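Local atomic coordinates of lipid II:glycine glycyltransferase (Staphylococcus aureus, PDB entry 6SNR), a protein that probably adds the first glycine of the pentaglycine cross-bridge of peptidoglycan to membrane-bound lipid II, taking it from glycyl-tRNA. Residues D157-S162 against M340-R345; R165-K170 against P332-Q337; T36-R41 against L69-R74. All coordinates share one frame; numbering follows the deposited sequence.

Overall arrangement
From the N terminus, contact 3 closes first: W38, where helix 27-33 gives way to strand 39-47, meets L69 and Y71 of strand 68-78. The loop between them holds strand 50-61, which lies between the two in the first mixed sheet. The chain then passes to a second mixed sheet, where contacts 1 and 2 bring the consecutive helices 156-162 and 165-177 against helix 332-347. Contact 2 (165-170 with 332-337) is nested inside the loop closed by contact 1 (157-162 with 340-345), and both loops contain the long helices 235-262 and 267-297. Contacts 1 and 2 touch, their centres about 11 Å apart, whereas contact 3 lies on the opposite side of the chain's centre.

Contact 1: residues D157-S162 against M340-R345; sequences DELLNS and MMKYAR
In the helical layer over the second mixed sheet of the protein, L159 of helix 156-162 packs against M341 and K342 of helix 332-347. The leucine fits a buried, largely apolar meeting point: its CG stands anti to the backbone N (chi1 179°), which carries both methyls across to the other helix. CD2 rests 3.9 Å from M341 CB, while CD1 lies 4.1 Å from M341 SD. Unbranched and extended beyond CG, the methionine runs obliquely past the leucine. K342 adds only its aliphatic part, with CG 4.2 Å from L159 CD2, so a lysine can border this place and still carry its amino group onward. The carbonyl of L159 is gripped twice: S162 OG lies 2.6 Å from L159 O, on a lone pair in the carbonyl plane, and the backbone N of S162 bonds to the same oxygen. R345 supplies polar ties beside the apolar patch, through a salt bridge to D156 and a hydrogen bond to the carbonyl of K154. M341 also touches Y352 and F354 of strand 351-356, so the contact belongs to the helix-on-sheet layering typical of an acetyltransferase-like domain of the FemABX family.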
loop_
_atom_site.group_PDB
_atom_site.type_symbol
_atom_site.label_atom_id
_atom_site.label_comp_id
_atom_site.label_asym_id
_atom_site.label_seq_id
_atom_site.Cartn_x
_atom_site.Cartn_y
_atom_site.Cartn_z
ATOM N N ASP A 157 -3.640 -19.094 -5.848
ATOM C CA ASP A 157 -4.396 -19.890 -4.875
ATOM C C ASP A 157 -3.825 -19.795 -3.479
ATOM O O ASP A 157 -4.551 -19.617 -2.543
ATOM C CB ASP A 157 -4.451 -21.387 -5.310
ATOM C CG ASP A 157 -5.574 -22.159 -4.624
ATOM O OD1 ASP A 157 -6.760 -21.829 -4.900
ATOM O OD2 ASP A 157 -5.298 -23.077 -3.805
ATOM N N GLU A 158 -2.502 -19.881 -3.317
ATOM C CA GLU A 158 -1.884 -19.759 -2.001
ATOM C C GLU A 158 -2.153 -18.374 -1.375
ATOM O O GLU A 158 -2.345 -18.250 -0.179
ATOM C CB GLU A 158 -0.368 -19.914 -2.102
ATOM C CG GLU A 158 0.195 -21.272 -2.513
ATOM C CD GLU A 158 1.732 -21.202 -2.659
ATOM O OE1 GLU A 158 2.433 -21.799 -1.798
ATOM O OE2 GLU A 158 2.261 -20.512 -3.588
ATOM N N LEU A 159 -2.135 -17.362 -2.224
ATOM C CA LEU A 159 -2.358 -15.979 -1.763
ATOM C C LEU A 159 -3.785 -15.823 -1.222
ATOM O O LEU A 159 -3.995 -15.392 -0.084
ATOM C CB LEU A 159 -2.085 -14.997 -2.889
ATOM C CG LEU A 159 -2.298 -13.510 -2.584
ATOM C CD1 LEU A 159 -1.452 -13.043 -1.390
ATOM C CD2 LEU A 159 -2.014 -12.691 -3.843
ATOM N N LEU A 160 -4.749 -16.232 -2.057
ATOM C CA LEU A 160 -6.153 -16.236 -1.642
ATOM C C LEU A 160 -6.367 -17.069 -0.364
ATOM O O LEU A 160 -7.051 -16.656 0.541
ATOM C CB LEU A 160 -7.040 -16.717 -2.818
ATOM C CG LEU A 160 -8.543 -16.701 -2.549
ATOM C CD1 LEU A 160 -9.083 -15.345 -2.179
ATOM C CD2 LEU A 160 -9.234 -17.232 -3.779
ATOM N N ASN A 161 -5.770 -18.268 -0.310
ATOM C CA ASN A 161 -5.852 -19.143 0.876
ATOM C C ASN A 161 -5.373 -18.510 2.190
ATOM O O ASN A 161 -5.864 -18.840 3.301
ATOM C CB ASN A 161 -5.080 -20.465 0.608
ATOM C CG ASN A 161 -5.729 -21.358 -0.451
ATOM O OD1 ASN A 161 -6.917 -21.236 -0.762
ATOM N ND2 ASN A 161 -4.919 -22.243 -1.041
ATOM N N SER A 162 -4.435 -17.530 2.076
ATOM C CA SER A 162 -3.891 -16.845 3.249
ATOM C C SER A 162 -4.852 -15.872 3.903
ATOM O O SER A 162 -4.693 -15.538 5.058
ATOM C CB SER A 162 -2.553 -16.127 2.870
ATOM O OG SER A 162 -2.778 -14.930 2.136
ATOM N N MET A 340 -4.207 -5.897 -6.901
ATOM C CA MET A 340 -3.003 -5.090 -6.618
ATOM C C MET A 340 -1.912 -5.959 -6.027
ATOM O O MET A 340 -0.724 -5.784 -6.358
ATOM C CB MET A 340 -3.304 -3.876 -5.709
ATOM C CG MET A 340 -4.075 -2.782 -6.443
ATOM S SD MET A 340 -4.273 -1.271 -5.500
ATOM C CE MET A 340 -5.128 -1.867 -4.080
ATOM N N MET A 341 -2.288 -6.930 -5.208
ATOM C CA MET A 341 -1.311 -7.852 -4.655
ATOM C C MET A 341 -0.682 -8.652 -5.765
ATOM O O MET A 341 0.533 -8.838 -5.798
ATOM C CB MET A 341 -1.927 -8.760 -3.629
ATOM C CG MET A 341 -2.298 -8.087 -2.322
ATOM S SD MET A 341 -3.167 -9.298 -1.278
ATOM C CE MET A 341 -3.574 -8.301 0.154
ATOM N N LYS A 342 -1.500 -9.151 -6.697
ATOM C CA LYS A 342 -0.961 -9.913 -7.818
ATOM C C LYS A 342 -0.042 -9.060 -8.705
ATOM O O LYS A 342 1.027 -9.547 -9.081
ATOM C CB LYS A 342 -2.094 -10.581 -8.634
ATOM C CG LYS A 342 -2.785 -11.705 -7.860
ATOM C CD LYS A 342 -3.857 -12.373 -8.739
ATOM C CE LYS A 342 -4.761 -11.347 -9.418
ATOM N NZ LYS A 342 -5.873 -11.958 -10.217
ATOM N N TYR A 343 -0.428 -7.809 -8.992
ATOM C CA TYR A 343 0.372 -6.884 -9.777
ATOM C C TYR A 343 1.701 -6.646 -9.066
ATOM O O TYR A 343 2.763 -6.642 -9.696
ATOM C CB TYR A 343 -0.332 -5.520 -9.960
ATOM C CG TYR A 343 0.513 -4.524 -10.712
ATOM C CD1 TYR A 343 1.423 -3.712 -10.069
ATOM C CD2 TYR A 343 0.435 -4.425 -12.089
ATOM C CE1 TYR A 343 2.214 -2.835 -10.771
ATOM C CE2 TYR A 343 1.220 -3.550 -12.801
ATOM C CZ TYR A 343 2.092 -2.719 -12.131
ATOM O OH TYR A 343 2.898 -1.834 -12.813
ATOM N N ALA A 344 1.629 -6.452 -7.771
ATOM C CA ALA A 344 2.827 -6.160 -6.987
ATOM C C ALA A 344 3.792 -7.357 -7.073
ATOM O O ALA A 344 5.002 -7.188 -7.301
ATOM C CB ALA A 344 2.471 -5.847 -5.527
ATOM N N ARG A 345 3.274 -8.576 -6.881
ATOM C CA ARG A 345 4.081 -9.793 -6.977
ATOM C C ARG A 345 4.747 -9.876 -8.366
ATOM O O ARG A 345 5.963 -10.170 -8.485
ATOM C CB ARG A 345 3.187 -11.038 -6.769
ATOM C CG ARG A 345 3.918 -12.371 -6.964
ATOM C CD ARG A 345 2.951 -13.573 -7.023
ATOM N NE ARG A 345 2.126 -13.476 -8.231
ATOM C CZ ARG A 345 0.865 -13.905 -8.337
ATOM N NH1 ARG A 345 0.252 -14.518 -7.330
ATOM N NH2 ARG A 345 0.205 -13.682 -9.469
#

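Contact 2: residues R165-K170 against P332-Q337; sequences RRNRSK and PNHHMQ
The imidazole of H334 is met at its edge by the amide of N167 and obliquely by the side chain of K170. N167 OD1 lies in the plane of the ring, 3.2 Å from H334 CD2 and 3.6 Å from H334 NE2, with amide and ring planes turned 53° apart. No hydrogen bond joins the two; the oxygen faces a carbon-bound hydrogen of the imidazole, which would be slightly positive and so an agreeable neighbour. A chi1 of -167° sets the amide opposite the backbone N and swings it toward the histidine, and ND2 makes a weak hydrogen bond to the carbonyl of V376. This is a packing of two helix beginnings, the first turns of helices 165-177 and 332-347, in the second acetyltransferase-like domain. K170 CB approaches to 3.7 Å from H334 CD2, but the lysine chain bends at chi2 (-85°) and leads NZ off, leaving it 6.5 Å from H334 NE2. A long, flexible residue suits this exposed position, where its methylenes can pack while the amine can point toward solvent. H334 also touches A174, one turn on, whose small side chain is consistent with a close approach of the helices. H335 bonds through ND1 to T179 OG1.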
loop_
_atom_site.group_PDB
_atom_site.type_symbol
_atom_site.label_atom_id
_atom_site.label_comp_id
_atom_site.label_asym_id
_atom_site.label_seq_id
_atom_site.Cartn_x
_atom_site.Cartn_y
_atom_site.Cartn_z
ATOM N N ARG A 165 -11.181 -16.510 6.438
ATOM C CA ARG A 165 -12.146 -17.308 5.688
ATOM C C ARG A 165 -13.317 -16.556 5.064
ATOM O O ARG A 165 -13.574 -16.744 3.882
ATOM C CB ARG A 165 -12.645 -18.422 6.616
ATOM C CG ARG A 165 -13.513 -19.464 5.930
ATOM C CD ARG A 165 -13.771 -20.608 6.891
ATOM N NE ARG A 165 -14.450 -21.715 6.194
ATOM C CZ ARG A 165 -15.200 -22.622 6.812
ATOM N NH1 ARG A 165 -15.390 -22.579 8.129
ATOM N NH2 ARG A 165 -15.783 -23.584 6.057
ATOM N N ARG A 166 -13.995 -15.696 5.832
ATOM C CA ARG A 166 -15.087 -14.856 5.317
ATOM C C ARG A 166 -14.572 -13.958 4.185
ATOM O O ARG A 166 -15.202 -13.814 3.127
ATOM C CB ARG A 166 -15.760 -14.041 6.411
ATOM C CG ARG A 166 -16.547 -14.821 7.480
ATOM C CD ARG A 166 -17.555 -13.888 8.151
ATOM N NE ARG A 166 -18.504 -14.576 9.032
ATOM C CZ ARG A 166 -19.750 -14.168 9.299
ATOM N NH1 ARG A 166 -20.255 -13.064 8.755
ATOM N NH2 ARG A 166 -20.509 -14.881 10.120
ATOM N N ASN A 167 -13.391 -13.389 4.370
ATOM C CA ASN A 167 -12.850 -12.522 3.308
ATOM C C ASN A 167 -12.509 -13.275 2.027
ATOM O O ASN A 167 -12.675 -12.747 0.921
ATOM C CB ASN A 167 -11.582 -11.798 3.832
ATOM C CG ASN A 167 -11.161 -10.676 2.940
ATOM O OD1 ASN A 167 -11.990 -9.905 2.480
ATOM N ND2 ASN A 167 -9.849 -10.566 2.702
ATOM N N ARG A 168 -12.039 -14.522 2.131
ATOM C CA ARG A 168 -11.800 -15.327 0.939
ATOM C C ARG A 168 -13.084 -15.447 0.135
ATOM O O ARG A 168 -13.073 -15.367 -1.108
ATOM C CB ARG A 168 -11.313 -16.753 1.265
ATOM C CG ARG A 168 -9.999 -16.821 1.999
ATOM C CD ARG A 168 -9.365 -18.181 1.909
ATOM N NE ARG A 168 -10.090 -19.218 2.664
ATOM C CZ ARG A 168 -9.929 -19.547 3.946
ATOM N NH1 ARG A 168 -9.022 -18.957 4.746
ATOM N NH2 ARG A 168 -10.675 -20.559 4.452
ATOM N N SER A 169 -14.191 -15.671 0.849
ATOM C CA SER A 169 -15.459 -15.826 0.166
ATOM C C SER A 169 -15.854 -14.526 -0.563
ATOM O O SER A 169 -16.350 -14.564 -1.696
ATOM C CB SER A 169 -16.567 -16.268 1.125
ATOM O OG SER A 169 -17.821 -16.057 0.506
ATOM N N LYS A 170 -15.569 -13.386 0.064
ATOM C CA LYS A 170 -15.914 -12.086 -0.517
ATOM C C LYS A 170 -15.038 -11.794 -1.732
ATOM O O LYS A 170 -15.503 -11.231 -2.715
ATOM C CB LYS A 170 -15.752 -10.932 0.480
ATOM C CG LYS A 170 -16.680 -10.922 1.688
ATOM C CD LYS A 170 -18.043 -10.277 1.470
ATOM C CE LYS A 170 -18.628 -9.840 2.821
ATOM N NZ LYS A 170 -20.108 -9.688 2.842
ATOM N N PRO A 332 -16.121 -3.904 -4.906
ATOM C CA PRO A 332 -14.984 -3.375 -5.676
ATOM C C PRO A 332 -13.656 -3.307 -4.919
ATOM O O PRO A 332 -12.640 -3.607 -5.539
ATOM C CB PRO A 332 -15.463 -2.000 -6.106
ATOM C CG PRO A 332 -16.345 -1.583 -4.995
ATOM C CD PRO A 332 -17.110 -2.848 -4.627
ATOM N N ASN A 333 -13.671 -2.951 -3.637
ATOM C CA ASN A 333 -12.416 -2.884 -2.837
ATOM C C ASN A 333 -11.750 -4.245 -2.716
ATOM O O ASN A 333 -10.532 -4.357 -2.747
ATOM C CB ASN A 333 -12.689 -2.311 -1.445
ATOM C CG ASN A 333 -13.178 -0.862 -1.495
ATOM O OD1 ASN A 333 -14.208 -0.506 -0.931
ATOM N ND2 ASN A 333 -12.430 -0.027 -2.165
ATOM N N HIS A 334 -12.540 -5.316 -2.616
ATOM C CA HIS A 334 -11.970 -6.663 -2.513
ATOM C C HIS A 334 -11.340 -7.115 -3.811
ATOM O O HIS A 334 -10.256 -7.732 -3.810
ATOM C CB HIS A 334 -13.079 -7.675 -2.112
ATOM C CG HIS A 334 -13.670 -7.403 -0.773
ATOM N ND1 HIS A 334 -14.577 -6.390 -0.552
ATOM C CD2 HIS A 334 -13.473 -7.990 0.425
ATOM C CE1 HIS A 334 -14.916 -6.380 0.720
ATOM N NE2 HIS A 334 -14.260 -7.348 1.330
ATOM N N HIS A 335 -11.977 -6.764 -4.934
ATOM C CA HIS A 335 -11.417 -7.021 -6.242
ATOM C C HIS A 335 -10.092 -6.262 -6.424
ATOM O O HIS A 335 -9.065 -6.847 -6.803
ATOM C CB HIS A 335 -12.426 -6.613 -7.332
ATOM C CG HIS A 335 -12.142 -7.223 -8.654
ATOM N ND1 HIS A 335 -12.865 -6.917 -9.798
ATOM C CD2 HIS A 335 -11.185 -8.084 -9.038
ATOM C CE1 HIS A 335 -12.353 -7.563 -10.820
ATOM N NE2 HIS A 335 -11.342 -8.291 -10.386
ATOM N N MET A 336 -10.163 -4.976 -6.062
ATOM C CA MET A 336 -8.990 -4.070 -6.098
ATOM C C MET A 336 -7.781 -4.589 -5.312
ATOM O O MET A 336 -6.662 -4.707 -5.890
ATOM C CB MET A 336 -9.357 -2.676 -5.574
ATOM C CG MET A 336 -8.429 -1.589 -6.104
ATOM S SD MET A 336 -9.044 0.026 -5.586
ATOM C CE MET A 336 -9.049 -0.001 -3.831
ATOM N N GLN A 337 -8.017 -4.977 -4.071
ATOM C CA GLN A 337 -6.905 -5.470 -3.198
ATOM C C GLN A 337 -6.213 -6.683 -3.785
ATOM O O GLN A 337 -4.984 -6.729 -3.893
ATOM C CB GLN A 337 -7.349 -5.792 -1.789
ATOM C CG GLN A 337 -7.679 -4.577 -0.950
ATOM C CD GLN A 337 -6.463 -3.688 -0.683
ATOM O OE1 GLN A 337 -5.309 -4.134 -0.800
ATOM N NE2 GLN A 337 -6.728 -2.442 -0.277
#

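Contact 3: residues T36-R41 against L69-R74; sequences TGWYAR and LCYISR
W38 sets the outer corner of the six-membered ring of its indole obliquely against the start of the Y71 side chain, with W38 CZ3 3.9 Å from Y71 CB. The same end of the indole reaches L69, whose branched apolar side chain offers a methyl to the ring edge, near its plane: W38 CH2 lies 4.3 Å from L69 CD2. The two aromatic rings do not stack. A tryptophan suits the place because the contact spans a wide gap: the nearest pair of CA atoms, those of W38 and Y71, are 9.4 Å apart, and the long, flat indole is large enough to bridge it. The trans first torsion of Y71 (179°) keeps the near rim of the phenol beside the indole, W38 CH2 meeting it obliquely, while the OH reaches on to hydrogen bonds with D108 OD2 and Q143 NE2, so a buried tyrosine keeps its polar end satisfied. One face of its ring receives S73 CB. T36 OG1 lies in the indole plane at the ring edge, 3.5 Å from W38 CD1. Between T36 and W38, G37 has the positive phi (97°) of the C-prime residue in a Schellman motif, with W38 N bonded to K33 O and G37 N to K34 O; a side chain there would press on the preceding carbonyl, so glycine fits. W38 sits where helix 27-33 turns into strand 39-47, touching K33 of that helix and L58 and K60 of strand 50-61, the strand between 39-47 and 68-78 in this antiparallel part of the first mixed sheet.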
loop_
_atom_site.group_PDB
_atom_site.type_symbol
_atom_site.label_atom_id
_atom_site.label_comp_id
_atom_site.label_asym_id
_atom_site.label_seq_id
_atom_site.Cartn_x
_atom_site.Cartn_y
_atom_site.Cartn_z
ATOM N N THR A 36 6.445 20.499 1.346
ATOM C CA THR A 36 6.189 20.804 2.752
ATOM C C THR A 36 7.412 21.292 3.541
ATOM O O THR A 36 7.433 21.216 4.761
ATOM C CB THR A 36 5.500 19.614 3.477
ATOM O OG1 THR A 36 6.162 18.390 3.161
ATOM C CG2 THR A 36 4.021 19.505 3.052
ATOM N N GLY A 37 8.421 21.763 2.823
ATOM C CA GLY A 37 9.517 22.520 3.393
ATOM C C GLY A 37 10.760 21.727 3.715
ATOM O O GLY A 37 11.681 22.242 4.376
ATOM N N TRP A 38 10.816 20.476 3.260
ATOM C CA TRP A 38 11.964 19.650 3.537
ATOM C C TRP A 38 12.989 19.727 2.424
ATOM O O TRP A 38 12.632 19.701 1.243
ATOM C CB TRP A 38 11.592 18.178 3.725
ATOM C CG TRP A 38 10.618 17.915 4.841
ATOM C CD1 TRP A 38 9.246 18.015 4.775
ATOM C CD2 TRP A 38 10.925 17.569 6.204
ATOM N NE1 TRP A 38 8.688 17.715 6.005
ATOM C CE2 TRP A 38 9.697 17.461 6.903
ATOM C CE3 TRP A 38 12.109 17.365 6.910
ATOM C CZ2 TRP A 38 9.659 17.102 8.298
ATOM C CZ3 TRP A 38 12.049 17.043 8.273
ATOM C CH2 TRP A 38 10.843 16.895 8.927
ATOM N N TYR A 39 14.256 19.820 2.793
ATOM C CA TYR A 39 15.372 19.723 1.836
ATOM C C TYR A 39 16.276 18.563 2.186
ATOM O O TYR A 39 16.456 18.217 3.357
ATOM C CB TYR A 39 16.170 21.032 1.678
ATOM C CG TYR A 39 16.861 21.574 2.942
ATOM C CD1 TYR A 39 16.132 22.335 3.870
ATOM C CD2 TYR A 39 18.220 21.405 3.157
ATOM C CE1 TYR A 39 16.737 22.839 5.023
ATOM C CE2 TYR A 39 18.835 21.922 4.299
ATOM C CZ TYR A 39 18.083 22.649 5.207
ATOM O OH TYR A 39 18.756 23.103 6.341
ATOM N N ALA A 40 16.873 17.955 1.155
ATOM C CA ALA A 40 17.554 16.708 1.297
ATOM C C ALA A 40 19.060 16.752 1.111
ATOM O O ALA A 40 19.591 17.555 0.290
ATOM C CB ALA A 40 16.951 15.652 0.345
ATOM N N ARG A 41 19.716 15.834 1.796
ATOM C CA ARG A 41 21.145 15.562 1.633
ATOM C C ARG A 41 21.336 14.086 1.733
ATOM O O ARG A 41 20.557 13.410 2.393
ATOM C CB ARG A 41 21.944 16.283 2.715
ATOM C CG ARG A 41 21.929 17.796 2.551
ATOM C CD ARG A 41 22.752 18.314 1.354
ATOM N NE ARG A 41 24.101 17.863 1.495
ATOM C CZ ARG A 41 25.016 18.457 2.272
ATOM N NH1 ARG A 41 24.750 19.591 2.915
ATOM N NH2 ARG A 41 26.212 17.918 2.382
ATOM N N LEU A 69 15.319 20.349 12.240
ATOM C CA LEU A 69 15.347 18.916 12.513
ATOM C C LEU A 69 16.022 18.189 11.344
ATOM O O LEU A 69 15.725 18.533 10.210
ATOM C CB LEU A 69 13.927 18.337 12.665
ATOM C CG LEU A 69 13.854 16.783 12.898
ATOM C CD1 LEU A 69 14.582 16.283 14.136
ATOM C CD2 LEU A 69 12.410 16.268 12.870
ATOM N N CYS A 70 16.924 17.271 11.649
ATOM C CA CYS A 70 17.458 16.287 10.689
ATOM C C CYS A 70 16.678 15.000 10.850
ATOM O O CYS A 70 16.800 14.300 11.863
ATOM C CB CYS A 70 18.955 16.030 10.919
ATOM S SG CYS A 70 19.678 14.823 9.783
ATOM N N TYR A 71 15.870 14.642 9.843
ATOM C CA TYR A 71 15.068 13.437 9.941
ATOM C C TYR A 71 15.460 12.463 8.829
ATOM O O TYR A 71 15.311 12.795 7.633
ATOM C CB TYR A 71 13.593 13.801 9.873
ATOM C CG TYR A 71 12.611 12.638 9.935
ATOM C CD1 TYR A 71 12.878 11.480 10.665
ATOM C CD2 TYR A 71 11.447 12.688 9.162
ATOM C CE1 TYR A 71 11.993 10.394 10.668
ATOM C CE2 TYR A 71 10.549 11.611 9.164
ATOM C CZ TYR A 71 10.823 10.493 9.936
ATOM O OH TYR A 71 9.930 9.415 9.883
ATOM N N ILE A 72 15.965 11.324 9.235
ATOM C CA ILE A 72 16.406 10.234 8.337
ATOM C C ILE A 72 15.267 9.232 8.306
ATOM O O ILE A 72 15.284 8.226 9.018
ATOM C CB ILE A 72 17.735 9.584 8.754
ATOM C CG1 ILE A 72 18.818 10.668 8.985
ATOM C CG2 ILE A 72 18.200 8.549 7.716
ATOM C CD1 ILE A 72 20.202 10.171 9.308
ATOM N N SER A 73 14.271 9.528 7.474
ATOM C CA SER A 73 12.952 8.795 7.540
ATOM C C SER A 73 13.102 7.382 6.977
ATOM O O SER A 73 13.403 7.170 5.775
ATOM C CB SER A 73 11.858 9.568 6.767
ATOM O OG SER A 73 12.227 9.877 5.401
ATOM N N ARG A 74 12.923 6.379 7.853
ATOM C CA ARG A 74 13.175 4.968 7.552
ATOM C C ARG A 74 14.629 4.638 7.126
ATOM O O ARG A 74 14.896 3.632 6.506
ATOM C CB ARG A 74 12.150 4.432 6.538
ATOM C CG ARG A 74 10.719 4.396 7.097
ATOM C CD ARG A 74 10.557 3.193 7.946
ATOM N NE ARG A 74 9.171 2.991 8.409
ATOM C CZ ARG A 74 8.784 2.905 9.682
ATOM N NH1 ARG A 74 9.647 3.062 10.679
ATOM N NH2 ARG A 74 7.477 2.616 9.912
#